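Side-chain contacts in glucose-6-phosphate isomerase (PDB 1ZZG), which probably catalyses the reversible isomerization of glucose 6-phosphate to fructose 6-phosphate, a step shared by glycolysis and gluconeogenesis: residues V157-D160 / L166-F169; E346-Y351 / A363-E368; L31-E36 / L388-E393; R94-D99 / L107-T112; K82-A87 / L197-A202. All coordinates share one frame; numbering follows the deposited sequence.

Interaction 1: residues V157-D160 / L166-F169; sequences VTTD and LRAF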
# COMPACT_ATOMS: atom_id res chain seq x y z
N VAL A 157 -0.85 -24.73 -12.05
CA VAL A 157 0.46 -24.07 -12.04
C VAL A 157 0.69 -23.12 -13.21
O VAL A 157 0.29 -23.38 -14.34
CB VAL A 157 1.58 -25.14 -12.03
CG1 VAL A 157 2.95 -24.48 -12.01
CG2 VAL A 157 1.43 -26.04 -10.82
N THR A 158 1.35 -22.00 -12.92
CA THR A 158 1.69 -21.00 -13.93
C THR A 158 3.20 -20.79 -13.78
O THR A 158 3.65 -20.22 -12.79
CB THR A 158 0.95 -19.67 -13.68
OG1 THR A 158 -0.47 -19.89 -13.78
CG2 THR A 158 1.37 -18.62 -14.69
N THR A 159 3.97 -21.25 -14.77
CA THR A 159 5.42 -21.15 -14.70
C THR A 159 6.06 -21.26 -16.09
O THR A 159 5.36 -21.43 -17.09
CB THR A 159 5.97 -22.28 -13.79
OG1 THR A 159 7.36 -22.06 -13.50
CG2 THR A 159 5.81 -23.64 -14.47
N ASP A 160 7.38 -21.17 -16.15
CA ASP A 160 8.09 -21.28 -17.43
C ASP A 160 7.61 -22.55 -18.15
O ASP A 160 7.31 -23.55 -17.51
CB ASP A 160 9.60 -21.38 -17.21
CG ASP A 160 10.39 -21.36 -18.51
OD1 ASP A 160 10.75 -20.25 -18.96
OD2 ASP A 160 10.63 -22.45 -19.08
N LEU A 166 8.66 -26.21 -10.64
CA LEU A 166 7.20 -26.17 -10.73
C LEU A 166 6.73 -26.82 -12.02
O LEU A 166 5.71 -27.50 -12.05
CB LEU A 166 6.68 -24.73 -10.69
CG LEU A 166 6.45 -24.10 -9.32
CD1 LEU A 166 5.73 -22.78 -9.51
CD2 LEU A 166 5.63 -25.03 -8.44
N ARG A 167 7.46 -26.58 -13.10
CA ARG A 167 7.11 -27.17 -14.39
C ARG A 167 7.23 -28.69 -14.28
O ARG A 167 6.35 -29.43 -14.72
CB ARG A 167 8.04 -26.64 -15.48
CG ARG A 167 7.87 -27.30 -16.85
CD ARG A 167 6.43 -27.25 -17.34
NE ARG A 167 5.91 -25.88 -17.39
CZ ARG A 167 4.72 -25.56 -17.90
NH1 ARG A 167 3.94 -26.50 -18.41
NH2 ARG A 167 4.32 -24.30 -17.91
N ALA A 168 8.33 -29.15 -13.69
CA ALA A 168 8.57 -30.58 -13.53
C ALA A 168 7.51 -31.22 -12.65
O ALA A 168 7.01 -32.31 -12.95
CB ALA A 168 9.95 -30.81 -12.94
N PHE A 169 7.15 -30.53 -11.57
CA PHE A 169 6.14 -31.02 -10.63
C PHE A 169 4.77 -31.14 -11.28
O PHE A 169 4.03 -32.10 -11.03
CB PHE A 169 6.04 -30.07 -9.43
CG PHE A 169 5.08 -30.54 -8.37
CD1 PHE A 169 5.36 -31.68 -7.63
CD2 PHE A 169 3.89 -29.86 -8.13
CE1 PHE A 169 4.47 -32.14 -6.65
CE2 PHE A 169 3.00 -30.30 -7.15
CZ PHE A 169 3.29 -31.45 -6.42
O HOH W 1 9.02 -24.27 -13.08

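Interaction 2: residues E346-Y351 / A363-E368; sequences EAEATY and ALFLPE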
# COMPACT_ATOMS: atom_id res chain seq x y z
N GLU A 346 -11.93 16.58 -6.61
CA GLU A 346 -10.77 16.49 -5.73
C GLU A 346 -9.48 16.21 -6.49
O GLU A 346 -8.41 16.70 -6.13
CB GLU A 346 -10.98 15.40 -4.67
CG GLU A 346 -12.15 15.65 -3.74
CD GLU A 346 -12.05 14.82 -2.48
OE1 GLU A 346 -11.21 15.15 -1.62
OE2 GLU A 346 -12.81 13.83 -2.36
N ALA A 347 -9.59 15.41 -7.55
CA ALA A 347 -8.42 15.08 -8.35
C ALA A 347 -7.90 16.34 -9.05
O ALA A 347 -6.71 16.67 -8.97
CB ALA A 347 -8.78 14.01 -9.38
N GLU A 348 -8.80 17.05 -9.73
CA GLU A 348 -8.43 18.27 -10.44
C GLU A 348 -7.88 19.29 -9.45
O GLU A 348 -6.87 19.94 -9.70
CB GLU A 348 -9.64 18.88 -11.16
CG GLU A 348 -10.20 18.05 -12.32
CD GLU A 348 -9.27 17.96 -13.52
OE1 GLU A 348 -8.36 18.81 -13.66
OE2 GLU A 348 -9.45 17.03 -14.34
N ALA A 349 -8.56 19.41 -8.31
CA ALA A 349 -8.17 20.35 -7.26
C ALA A 349 -6.77 20.07 -6.74
O ALA A 349 -5.96 20.98 -6.60
CB ALA A 349 -9.18 20.28 -6.12
N THR A 350 -6.48 18.80 -6.45
CA THR A 350 -5.17 18.42 -5.94
C THR A 350 -4.08 18.61 -7.00
O THR A 350 -2.97 19.04 -6.69
CB THR A 350 -5.16 16.96 -5.46
OG1 THR A 350 -6.08 16.82 -4.38
CG2 THR A 350 -3.77 16.56 -5.01
N TYR A 351 -4.41 18.26 -8.24
CA TYR A 351 -3.49 18.41 -9.35
C TYR A 351 -3.04 19.87 -9.40
O TYR A 351 -1.84 20.17 -9.47
CB TYR A 351 -4.20 18.00 -10.66
CG TYR A 351 -3.37 18.10 -11.92
CD1 TYR A 351 -1.98 17.92 -11.91
CD2 TYR A 351 -3.99 18.35 -13.15
CE1 TYR A 351 -1.24 17.99 -13.09
CE2 TYR A 351 -3.25 18.41 -14.33
CZ TYR A 351 -1.88 18.23 -14.29
OH TYR A 351 -1.16 18.29 -15.46
N ALA A 363 -0.46 14.87 -15.45
CA ALA A 363 -1.53 13.91 -15.26
C ALA A 363 -1.78 13.04 -16.47
O ALA A 363 -1.57 13.45 -17.61
CB ALA A 363 -2.82 14.65 -14.89
N LEU A 364 -2.22 11.82 -16.19
CA LEU A 364 -2.56 10.86 -17.22
C LEU A 364 -4.04 10.58 -17.01
O LEU A 364 -4.44 10.06 -15.97
CB LEU A 364 -1.75 9.57 -17.07
CG LEU A 364 -0.31 9.62 -17.59
CD1 LEU A 364 0.41 8.33 -17.25
CD2 LEU A 364 -0.33 9.84 -19.10
N PHE A 365 -4.85 10.94 -17.99
CA PHE A 365 -6.29 10.73 -17.90
C PHE A 365 -6.75 9.45 -18.58
O PHE A 365 -6.30 9.12 -19.68
CB PHE A 365 -7.03 11.93 -18.51
CG PHE A 365 -6.96 13.18 -17.67
CD1 PHE A 365 -7.89 13.41 -16.65
CD2 PHE A 365 -5.95 14.11 -17.87
CE1 PHE A 365 -7.81 14.54 -15.84
CE2 PHE A 365 -5.85 15.26 -17.06
CZ PHE A 365 -6.79 15.47 -16.05
N LEU A 366 -7.64 8.73 -17.90
CA LEU A 366 -8.23 7.50 -18.41
C LEU A 366 -9.69 7.82 -18.66
O LEU A 366 -10.33 8.49 -17.85
CB LEU A 366 -8.15 6.38 -17.36
CG LEU A 366 -6.89 5.53 -17.22
CD1 LEU A 366 -5.66 6.40 -17.13
CD2 LEU A 366 -7.04 4.66 -15.97
N PRO A 367 -10.25 7.34 -19.77
CA PRO A 367 -11.67 7.63 -20.03
C PRO A 367 -12.54 7.13 -18.87
O PRO A 367 -13.53 7.76 -18.51
CB PRO A 367 -11.94 6.89 -21.33
CG PRO A 367 -10.62 7.01 -22.05
CD PRO A 367 -9.61 6.72 -20.95
N GLU A 368 -12.15 6.00 -18.31
CA GLU A 368 -12.86 5.40 -17.19
C GLU A 368 -12.00 4.22 -16.73
O GLU A 368 -11.05 3.86 -17.43
CB GLU A 368 -14.24 4.89 -17.62
CG GLU A 368 -14.25 3.64 -18.50
CD GLU A 368 -13.75 3.88 -19.92
OE1 GLU A 368 -14.35 4.72 -20.63
OE2 GLU A 368 -12.76 3.23 -20.33

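Interaction 3: residues L31-E36 / L388-E393; sequences LAKRGE and LGELWE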
# COMPACT_ATOMS: atom_id res chain seq x y z
N LEU A 31 13.89 -1.40 -29.91
CA LEU A 31 13.32 -2.23 -30.96
C LEU A 31 14.36 -3.10 -31.66
O LEU A 31 14.05 -4.19 -32.13
CB LEU A 31 12.57 -1.37 -31.99
CG LEU A 31 11.33 -0.62 -31.47
CD1 LEU A 31 10.71 0.21 -32.59
CD2 LEU A 31 10.31 -1.63 -30.95
N ALA A 32 15.60 -2.61 -31.73
CA ALA A 32 16.67 -3.38 -32.37
C ALA A 32 16.97 -4.65 -31.58
O ALA A 32 17.46 -5.63 -32.13
CB ALA A 32 17.94 -2.54 -32.49
N LYS A 33 16.65 -4.63 -30.29
CA LYS A 33 16.91 -5.78 -29.42
C LYS A 33 15.91 -6.92 -29.56
O LYS A 33 16.15 -8.02 -29.05
CB LYS A 33 16.96 -5.33 -27.96
CG LYS A 33 18.15 -4.45 -27.60
CD LYS A 33 18.05 -3.96 -26.16
CE LYS A 33 19.27 -3.13 -25.79
NZ LYS A 33 19.21 -2.62 -24.39
N ARG A 34 14.79 -6.67 -30.23
CA ARG A 34 13.76 -7.70 -30.41
C ARG A 34 14.25 -8.83 -31.32
O ARG A 34 15.14 -8.63 -32.14
CB ARG A 34 12.49 -7.08 -31.01
CG ARG A 34 11.87 -6.00 -30.14
CD ARG A 34 10.55 -5.53 -30.72
NE ARG A 34 9.61 -6.64 -30.89
CZ ARG A 34 8.37 -6.51 -31.33
NH1 ARG A 34 7.90 -5.31 -31.66
NH2 ARG A 34 7.59 -7.57 -31.46
N GLY A 35 13.66 -10.00 -31.16
CA GLY A 35 14.06 -11.14 -31.97
C GLY A 35 15.22 -11.89 -31.33
O GLY A 35 15.20 -13.11 -31.22
N GLU A 36 16.23 -11.13 -30.91
CA GLU A 36 17.41 -11.70 -30.26
C GLU A 36 17.02 -12.44 -28.99
O GLU A 36 16.53 -11.84 -28.04
CB GLU A 36 18.41 -10.60 -29.91
CG GLU A 36 19.43 -10.31 -31.00
CD GLU A 36 20.35 -11.49 -31.25
OE1 GLU A 36 21.06 -11.89 -30.31
OE2 GLU A 36 20.36 -12.01 -32.39
N LEU A 388 13.06 4.18 -20.82
CA LEU A 388 13.95 4.75 -19.81
C LEU A 388 15.18 3.88 -19.60
O LEU A 388 16.26 4.37 -19.26
CB LEU A 388 13.20 4.93 -18.48
CG LEU A 388 12.30 6.16 -18.44
CD1 LEU A 388 11.43 6.16 -17.18
CD2 LEU A 388 13.19 7.40 -18.50
N GLY A 389 15.03 2.57 -19.82
CA GLY A 389 16.17 1.68 -19.67
C GLY A 389 17.26 2.08 -20.66
O GLY A 389 18.45 2.00 -20.36
N GLU A 390 16.84 2.52 -21.84
CA GLU A 390 17.78 2.94 -22.87
C GLU A 390 18.34 4.33 -22.56
O GLU A 390 19.54 4.57 -22.67
CB GLU A 390 17.10 2.97 -24.25
CG GLU A 390 16.62 1.60 -24.75
CD GLU A 390 17.72 0.55 -24.74
OE1 GLU A 390 18.91 0.92 -24.80
OE2 GLU A 390 17.39 -0.66 -24.68
N LEU A 391 17.46 5.25 -22.17
CA LEU A 391 17.87 6.61 -21.85
C LEU A 391 18.86 6.66 -20.69
O LEU A 391 19.74 7.52 -20.65
CB LEU A 391 16.66 7.48 -21.52
CG LEU A 391 15.70 7.79 -22.67
CD1 LEU A 391 14.44 8.43 -22.12
CD2 LEU A 391 16.38 8.72 -23.68
N TRP A 392 18.72 5.74 -19.73
CA TRP A 392 19.62 5.72 -18.58
C TRP A 392 20.73 4.68 -18.71
O TRP A 392 21.52 4.48 -17.78
CB TRP A 392 18.83 5.48 -17.29
CG TRP A 392 17.87 6.59 -16.95
CD1 TRP A 392 17.70 7.76 -17.64
CD2 TRP A 392 16.92 6.61 -15.87
NE1 TRP A 392 16.70 8.50 -17.06
CE2 TRP A 392 16.20 7.82 -15.98
CE3 TRP A 392 16.61 5.72 -14.84
CZ2 TRP A 392 15.18 8.17 -15.08
CZ3 TRP A 392 15.60 6.07 -13.94
CH2 TRP A 392 14.89 7.28 -14.07
N GLU A 393 20.79 4.03 -19.86
CA GLU A 393 21.83 3.04 -20.14
C GLU A 393 21.96 1.93 -19.11
O GLU A 393 23.05 1.64 -18.61
CB GLU A 393 23.18 3.74 -20.31
CG GLU A 393 23.15 4.84 -21.35
CD GLU A 393 24.52 5.41 -21.64
OE1 GLU A 393 25.23 5.78 -20.68
OE2 GLU A 393 24.88 5.50 -22.83
O HOH W 2 20.23 -0.35 -22.30

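Interaction 4: residues R94-D99 / L107-T112; sequences RFHYLD and LRLLRT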
# COMPACT_ATOMS: atom_id res chain seq x y z
N ARG A 94 -13.76 -15.14 -4.30
CA ARG A 94 -12.90 -14.53 -3.29
C ARG A 94 -11.44 -14.89 -3.55
O ARG A 94 -11.10 -16.07 -3.64
CB ARG A 94 -13.30 -15.00 -1.89
CG ARG A 94 -14.72 -14.62 -1.47
CD ARG A 94 -15.05 -15.24 -0.12
NE ARG A 94 -15.19 -16.69 -0.19
CZ ARG A 94 -16.33 -17.33 -0.47
NH1 ARG A 94 -17.45 -16.64 -0.70
NH2 ARG A 94 -16.36 -18.65 -0.52
N PHE A 95 -10.59 -13.88 -3.67
CA PHE A 95 -9.17 -14.11 -3.92
C PHE A 95 -8.34 -13.95 -2.66
O PHE A 95 -8.57 -13.04 -1.84
CB PHE A 95 -8.69 -13.17 -5.02
CG PHE A 95 -9.15 -13.55 -6.40
CD1 PHE A 95 -8.33 -14.30 -7.24
CD2 PHE A 95 -10.43 -13.21 -6.84
CE1 PHE A 95 -8.77 -14.69 -8.50
CE2 PHE A 95 -10.88 -13.60 -8.10
CZ PHE A 95 -10.05 -14.34 -8.94
N HIS A 96 -7.36 -14.84 -2.50
CA HIS A 96 -6.47 -14.85 -1.35
C HIS A 96 -5.06 -14.92 -1.90
O HIS A 96 -4.74 -15.80 -2.70
CB HIS A 96 -6.78 -16.07 -0.48
CG HIS A 96 -8.23 -16.23 -0.18
ND1 HIS A 96 -8.89 -15.45 0.75
CD2 HIS A 96 -9.17 -17.05 -0.71
CE1 HIS A 96 -10.17 -15.77 0.76
NE2 HIS A 96 -10.37 -16.74 -0.11
N TYR A 97 -4.21 -13.99 -1.48
CA TYR A 97 -2.85 -13.92 -1.99
C TYR A 97 -1.77 -14.31 -1.00
O TYR A 97 -1.58 -13.65 0.02
CB TYR A 97 -2.59 -12.50 -2.50
CG TYR A 97 -3.53 -12.07 -3.62
CD1 TYR A 97 -3.21 -12.31 -4.96
CD2 TYR A 97 -4.76 -11.48 -3.33
CE1 TYR A 97 -4.09 -11.97 -5.98
CE2 TYR A 97 -5.65 -11.13 -4.36
CZ TYR A 97 -5.30 -11.38 -5.68
OH TYR A 97 -6.17 -11.06 -6.71
N LEU A 98 -1.08 -15.40 -1.30
CA LEU A 98 0.02 -15.85 -0.45
C LEU A 98 1.30 -15.25 -1.03
O LEU A 98 2.04 -15.92 -1.76
CB LEU A 98 0.11 -17.37 -0.40
CG LEU A 98 -0.23 -17.97 0.97
CD1 LEU A 98 -1.75 -17.89 1.19
CD2 LEU A 98 0.25 -19.42 1.05
N ASP A 99 1.52 -13.98 -0.72
CA ASP A 99 2.69 -13.23 -1.16
C ASP A 99 3.51 -12.92 0.09
O ASP A 99 4.09 -11.85 0.23
CB ASP A 99 2.24 -11.92 -1.83
CG ASP A 99 1.38 -11.06 -0.91
OD1 ASP A 99 0.89 -11.60 0.11
OD2 ASP A 99 1.18 -9.86 -1.22
N LEU A 107 -2.54 -19.90 8.33
CA LEU A 107 -3.24 -20.84 9.19
C LEU A 107 -4.73 -20.48 9.21
O LEU A 107 -5.60 -21.35 9.27
CB LEU A 107 -2.65 -20.76 10.59
CG LEU A 107 -2.36 -22.03 11.39
CD1 LEU A 107 -1.77 -23.13 10.52
CD2 LEU A 107 -1.40 -21.67 12.52
N ARG A 108 -5.02 -19.18 9.16
CA ARG A 108 -6.39 -18.69 9.17
C ARG A 108 -7.10 -19.19 7.91
O ARG A 108 -8.24 -19.66 7.97
CB ARG A 108 -6.40 -17.16 9.19
CG ARG A 108 -7.74 -16.52 9.55
CD ARG A 108 -7.63 -15.00 9.45
NE ARG A 108 -8.78 -14.31 10.04
CZ ARG A 108 -8.98 -14.17 11.35
NH1 ARG A 108 -8.11 -14.68 12.22
NH2 ARG A 108 -10.05 -13.52 11.79
N LEU A 109 -6.41 -19.09 6.77
CA LEU A 109 -6.96 -19.55 5.50
C LEU A 109 -7.19 -21.05 5.54
O LEU A 109 -8.24 -21.53 5.11
CB LEU A 109 -6.02 -19.20 4.35
CG LEU A 109 -5.89 -17.73 3.96
CD1 LEU A 109 -4.88 -17.59 2.83
CD2 LEU A 109 -7.24 -17.19 3.52
N LEU A 110 -6.22 -21.80 6.05
CA LEU A 110 -6.36 -23.25 6.12
C LEU A 110 -7.55 -23.66 6.97
O LEU A 110 -8.18 -24.70 6.74
CB LEU A 110 -5.09 -23.88 6.70
CG LEU A 110 -3.82 -23.70 5.86
CD1 LEU A 110 -2.64 -24.35 6.57
CD2 LEU A 110 -4.03 -24.32 4.48
N ARG A 111 -7.88 -22.83 7.96
CA ARG A 111 -8.98 -23.12 8.86
C ARG A 111 -10.34 -22.54 8.46
O ARG A 111 -11.36 -22.96 8.99
CB ARG A 111 -8.62 -22.63 10.27
CG ARG A 111 -7.50 -23.43 10.91
CD ARG A 111 -6.91 -22.72 12.11
NE ARG A 111 -5.89 -23.56 12.74
CZ ARG A 111 -5.02 -23.15 13.66
NH1 ARG A 111 -5.04 -21.89 14.07
NH2 ARG A 111 -4.13 -23.99 14.16
N THR A 112 -10.36 -21.60 7.52
CA THR A 112 -11.63 -21.01 7.10
C THR A 112 -12.09 -21.34 5.68
O THR A 112 -13.28 -21.24 5.37
CB THR A 112 -11.60 -19.48 7.26
OG1 THR A 112 -10.50 -18.93 6.53
CG2 THR A 112 -11.47 -19.10 8.73

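Interaction 5: residues K82-A87 / L197-A202; sequences KALEAA and LPLAFA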
# COMPACT_ATOMS: atom_id res chain seq x y z
N LYS A 82 -3.06 -8.82 -8.35
CA LYS A 82 -3.76 -8.01 -7.35
C LYS A 82 -4.33 -6.74 -7.96
O LYS A 82 -5.49 -6.40 -7.73
CB LYS A 82 -2.84 -7.59 -6.19
CG LYS A 82 -2.66 -8.64 -5.09
CD LYS A 82 -2.03 -8.01 -3.83
CE LYS A 82 -1.93 -9.02 -2.70
NZ LYS A 82 -1.44 -8.40 -1.43
N ALA A 83 -3.51 -6.02 -8.72
CA ALA A 83 -3.95 -4.78 -9.34
C ALA A 83 -5.17 -4.98 -10.25
O ALA A 83 -6.12 -4.20 -10.21
CB ALA A 83 -2.80 -4.16 -10.13
N LEU A 84 -5.14 -6.04 -11.06
CA LEU A 84 -6.22 -6.33 -12.00
C LEU A 84 -7.49 -6.90 -11.36
O LEU A 84 -8.61 -6.44 -11.65
CB LEU A 84 -5.71 -7.29 -13.08
CG LEU A 84 -4.65 -6.71 -14.04
CD1 LEU A 84 -4.03 -7.83 -14.88
CD2 LEU A 84 -5.29 -5.66 -14.94
N GLU A 85 -7.33 -7.89 -10.48
CA GLU A 85 -8.48 -8.51 -9.82
C GLU A 85 -9.23 -7.53 -8.93
O GLU A 85 -10.46 -7.57 -8.86
CB GLU A 85 -8.02 -9.72 -9.00
CG GLU A 85 -9.15 -10.52 -8.35
CD GLU A 85 -9.46 -10.07 -6.93
OE1 GLU A 85 -8.50 -9.91 -6.14
OE2 GLU A 85 -10.66 -9.88 -6.61
N ALA A 86 -8.51 -6.66 -8.24
CA ALA A 86 -9.14 -5.69 -7.35
C ALA A 86 -10.00 -4.72 -8.15
O ALA A 86 -11.04 -4.26 -7.69
CB ALA A 86 -8.07 -4.92 -6.57
N ALA A 87 -9.55 -4.41 -9.37
CA ALA A 87 -10.27 -3.47 -10.21
C ALA A 87 -11.40 -4.06 -11.04
O ALA A 87 -12.37 -3.37 -11.36
CB ALA A 87 -9.28 -2.75 -11.12
N LEU A 197 -5.34 -15.71 -15.92
CA LEU A 197 -6.01 -16.80 -15.21
C LEU A 197 -6.86 -16.28 -14.05
O LEU A 197 -8.07 -16.53 -14.00
CB LEU A 197 -5.00 -17.84 -14.71
CG LEU A 197 -5.64 -19.05 -14.04
CD1 LEU A 197 -6.62 -19.73 -15.01
CD2 LEU A 197 -4.57 -20.03 -13.59
N PRO A 198 -6.25 -15.56 -13.09
CA PRO A 198 -7.09 -15.07 -11.99
C PRO A 198 -8.20 -14.15 -12.50
O PRO A 198 -9.32 -14.20 -11.99
CB PRO A 198 -6.10 -14.36 -11.06
CG PRO A 198 -4.93 -14.02 -11.97
CD PRO A 198 -4.83 -15.25 -12.83
N LEU A 199 -7.91 -13.32 -13.50
CA LEU A 199 -8.93 -12.42 -14.03
C LEU A 199 -10.11 -13.18 -14.64
O LEU A 199 -11.25 -12.71 -14.59
CB LEU A 199 -8.34 -11.48 -15.09
CG LEU A 199 -7.81 -10.15 -14.56
CD1 LEU A 199 -7.27 -9.34 -15.74
CD2 LEU A 199 -8.92 -9.38 -13.83
N ALA A 200 -9.82 -14.34 -15.22
CA ALA A 200 -10.88 -15.15 -15.81
C ALA A 200 -11.86 -15.53 -14.71
O ALA A 200 -13.07 -15.33 -14.84
CB ALA A 200 -10.30 -16.41 -16.46
N PHE A 201 -11.33 -16.05 -13.60
CA PHE A 201 -12.16 -16.45 -12.47
C PHE A 201 -12.84 -15.25 -11.83
O PHE A 201 -13.82 -15.39 -11.10
CB PHE A 201 -11.32 -17.22 -11.45
CG PHE A 201 -11.11 -18.67 -11.82
CD1 PHE A 201 -12.07 -19.63 -11.52
CD2 PHE A 201 -9.99 -19.05 -12.55
CE1 PHE A 201 -11.92 -20.95 -11.93
CE2 PHE A 201 -9.82 -20.37 -12.97
CZ PHE A 201 -10.79 -21.33 -12.66
N ALA A 202 -12.32 -14.06 -12.11
CA ALA A 202 -12.90 -12.83 -11.57
C ALA A 202 -14.02 -12.36 -12.51
O ALA A 202 -14.72 -11.39 -12.23
CB ALA A 202 -11.83 -11.76 -11.44

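Interaction 1: residues V157-D160 / L166-F169
Arg-167, on helix 165-173, curls back over the end of strand 155-159 and holds the backbone of Thr-159 and Asp-160. It packs the helix of a beta-alpha-beta unit (strand 155-159, helix 165-173, strand 176-179) against its first strand, part of the five-stranded parallel sheet. CB of Arg-167 starts beside CG2 of Thr-159, at 3.9 Å. The chain leaves with CG anti to the backbone N (chi1 174°), and the bends at chi2 and chi3 fold it round O of Asp-160, which CG and CD pass. NE of Arg-167 donates to O of Asp-160 at 2.7 Å, in the carbonyl plane of Asp-160 but tilted from the guanidinium plane, while CG2 of Thr-159 packs against NE. NH2, at the tip, donates to O of Thr-159 and weakly to O of Asp-160, so two main-chain carbonyls are held at the edge of one guanidinium group. One residue earlier on the helix, CB of Leu-166 meets CG1 of Val-157 at 4.0 Å, and Leu-166 also reaches Leu-136 of helix 130-147. The hydroxyl of Thr-159 is bonded to O of Ser-124 as well. A water bridges the two segments, donating to OG1 of Thr-159 and accepting from N of Arg-167, 2.8 Å from each atom.

Interaction 2: residues E346-Y351 / A363-E368
Tyr-351 presents one ring face to Ala-363, whose methyl CB lies 4.0 Å from the ring centroid and 20° off the ring normal. The CH-pi contact is offset toward the hydroxyl end of the ring: CZ of Tyr-351 is the ring atom nearest to CB of Ala-363, at 3.7 Å. With CG anti to the backbone N (chi1 179°), the phenol extends from the helix to the strand. The other touching pair differs in character. OE2 of Glu-348 comes to the edge of the Phe-365 ring, 3.3 Å from CE1, with carboxylate and ring planes only 9° apart. The bend at chi2 turns the glutamate's carboxylate to that rim, where the oxygen faces the slightly positive C-H edge and not the pi cloud.

These pairs pack helix 339-356 against strand 360-366, the strand that follows it in the chain and lies in the six-stranded mixed sheet between strands 3-5 and 306-313. A second shell sets each group in place. The hydroxyl of Tyr-351 is hydrogen-bonded to Asp-5, and Phe-8 meets its ring edge-to-face. Replacing Tyr-351 by an alanine would probably uncover the methyl of Ala-363, open a gap between helix and strand, and leave Asp-5 without its hydroxyl partner. Glu-348 is paired through OE2 with Lys-344, one turn back on its own helix, which probably offsets the charge of this buried carboxylate, while Arg-3 makes a cation-pi contact with the ring of Phe-365.

Interaction 3: residues L31-E36 / L388-E393
Lys-33 and Glu-390 both leave their backbones with CG anti to the carbonyl carbon (chi1 -68° and -64°), and beyond that point their shapes diverge. The lysine is fully extended through its remaining torsions, reaching straight out to place NZ at the carboxylate. The glutamate folds at chi2 (-53°), which turns its carboxylate to meet the ammonium arriving from the opposite direction. NZ of Lys-33 donates to OE2 of Glu-390 at 2.7 Å, a salt bridge that uses the syn lone pair, on the side of the other carboxylate oxygen. OE1 of Glu-390 stays 3.6 Å from NZ of Lys-33. The methylene next to the charge also comes in, with CE of Lys-33 3.3 Å from OE2 of Glu-390.

A water closes the arrangement, donating to OE1 of Glu-390 and accepting a weak bond from NZ of Lys-33, so both carboxylate oxygens are engaged. The bridge joins segments far apart in sequence: Lys-33 comes from segment 31-36, which lies on helix 20-32 and the loop after it, and Glu-390 lies in the last turn of helix 371-391. That last turn finishes in a Schellman motif, where Glu-393 takes a positive phi and its N bonds back to O of Glu-390.

Around the ion pair, the side chain of Glu-390 packs on Ala-26 and Arg-29 of helix 20-32, and Leu-391 lies on Leu-22 and Ala-26. Lys-33 rests on Leu-41 in a loop. Glu-390 is buried while Lys-33 is partly exposed, so the ammonium probably offsets the cost of keeping the carboxylate there.

Interaction 4: residues R94-D99 / L107-T112
Leu-109 reaches from helix 103-112 to strand 94-98 and divides its two methyls between Leu-98 and His-96. The purely apolar part is a meeting of methyl groups: CD1 of Leu-109 lies 3.5 Å from CD1 of Leu-98, and the two side chains run alongside one another, pointing contrary ways. The second part sets a methyl against an aromatic ring. CD2 of Leu-109 is 3.7 Å from ND1 of His-96 and 3.9 Å from CG of His-96, approaching the imidazole obliquely. CB of His-96 touches CD1 of Leu-109 as well, so this leucine spans two strand residues whose side chains point to the same side of the sheet. Its own CG stands anti to the carbonyl carbon (chi1 -71°), directing the branched end toward the strand. A serine in place of Leu-109 would probably leave the methyl of Leu-98 and the imidazole of His-96 without this cover and open a gap between helix and strand.

Strand 94-98 is an outermost strand, within this chain, of the parallel sheet, with helix 103-112 following it in the chain and packing on one side. No hydrogen bond crosses between the two segments; the polar bonds lie around them. NE2 of His-96 is hydrogen-bonded to Asp-68, which fixes the turn of its ring, and Leu-98 also packs on Phe-139 of helix 130-147. The chemistry implies that dispersion and shape hold helix to strand here, while Asp-68 takes care of the polar side of the imidazole.

Interaction 5: residues K82-A87 / L197-A202
Leu-84 and Leu-199 make the close part of this contact, their side chains crossing at about a right angle. CD1 of Leu-199 lies 3.7 Å from CD1 of Leu-84, and it is equally near CB of Leu-84. The other methyl of Leu-199, CD2, rests against the helix backbone itself, 3.7 Å from O of Leu-84 and 4.0 Å from N of Glu-85. With both branches occupied, Leu-199 meets side chain and main chain at once. Leu-206 and Leu-209 of helix 206-221 also touch Leu-199, so this buried side is hydrophobic.

The packing joins helix 79-88 to helix 193-201, segments that come from well-separated parts of the chain, with CA atoms of Glu-85 and Leu-199 5.8 Å apart. The second helix is kinked at Pro-198, whose N makes no bond to the preceding turn.

Toward Glu-85 the fit is looser. CG of Glu-85 stands 4.3 Å from CB of Ala-202, and this partly exposed glutamate directs its charge to other partners: OE2 is hydrogen-bonded to Asn-89 and OE1 to Tyr-97. With CG anti to the backbone N (chi1 -175°), the chain runs past CB of Ala-202, and Phe-95 of strand 94-98 packs against both Glu-85 and Ala-202.

How the interactions relate
Interactions 1 and 4 belong to the same five-stranded parallel sheet, at strands 155-159 and 94-98, with centres 21 Å apart. Interaction 5 touches both: it meets interaction 4 through a salt bridge from Lys-82 to Asp-99, and interaction 1 by packing of Leu-197 on Thr-158. Interaction 2 lies on the other, mixed sheet, its centre 41 Å from that of interaction 1 and across the chain's centre. In sequence, interactions 4 and 1 are nested within the loop closed by interaction 5, and interaction 2 comes later. Interaction 3 encloses all of them, tying an N-terminal helix to helix 371-391, which follows strand 360-366 of interaction 2. Local strand-helix packing is thus combined with long-range closure of the chain.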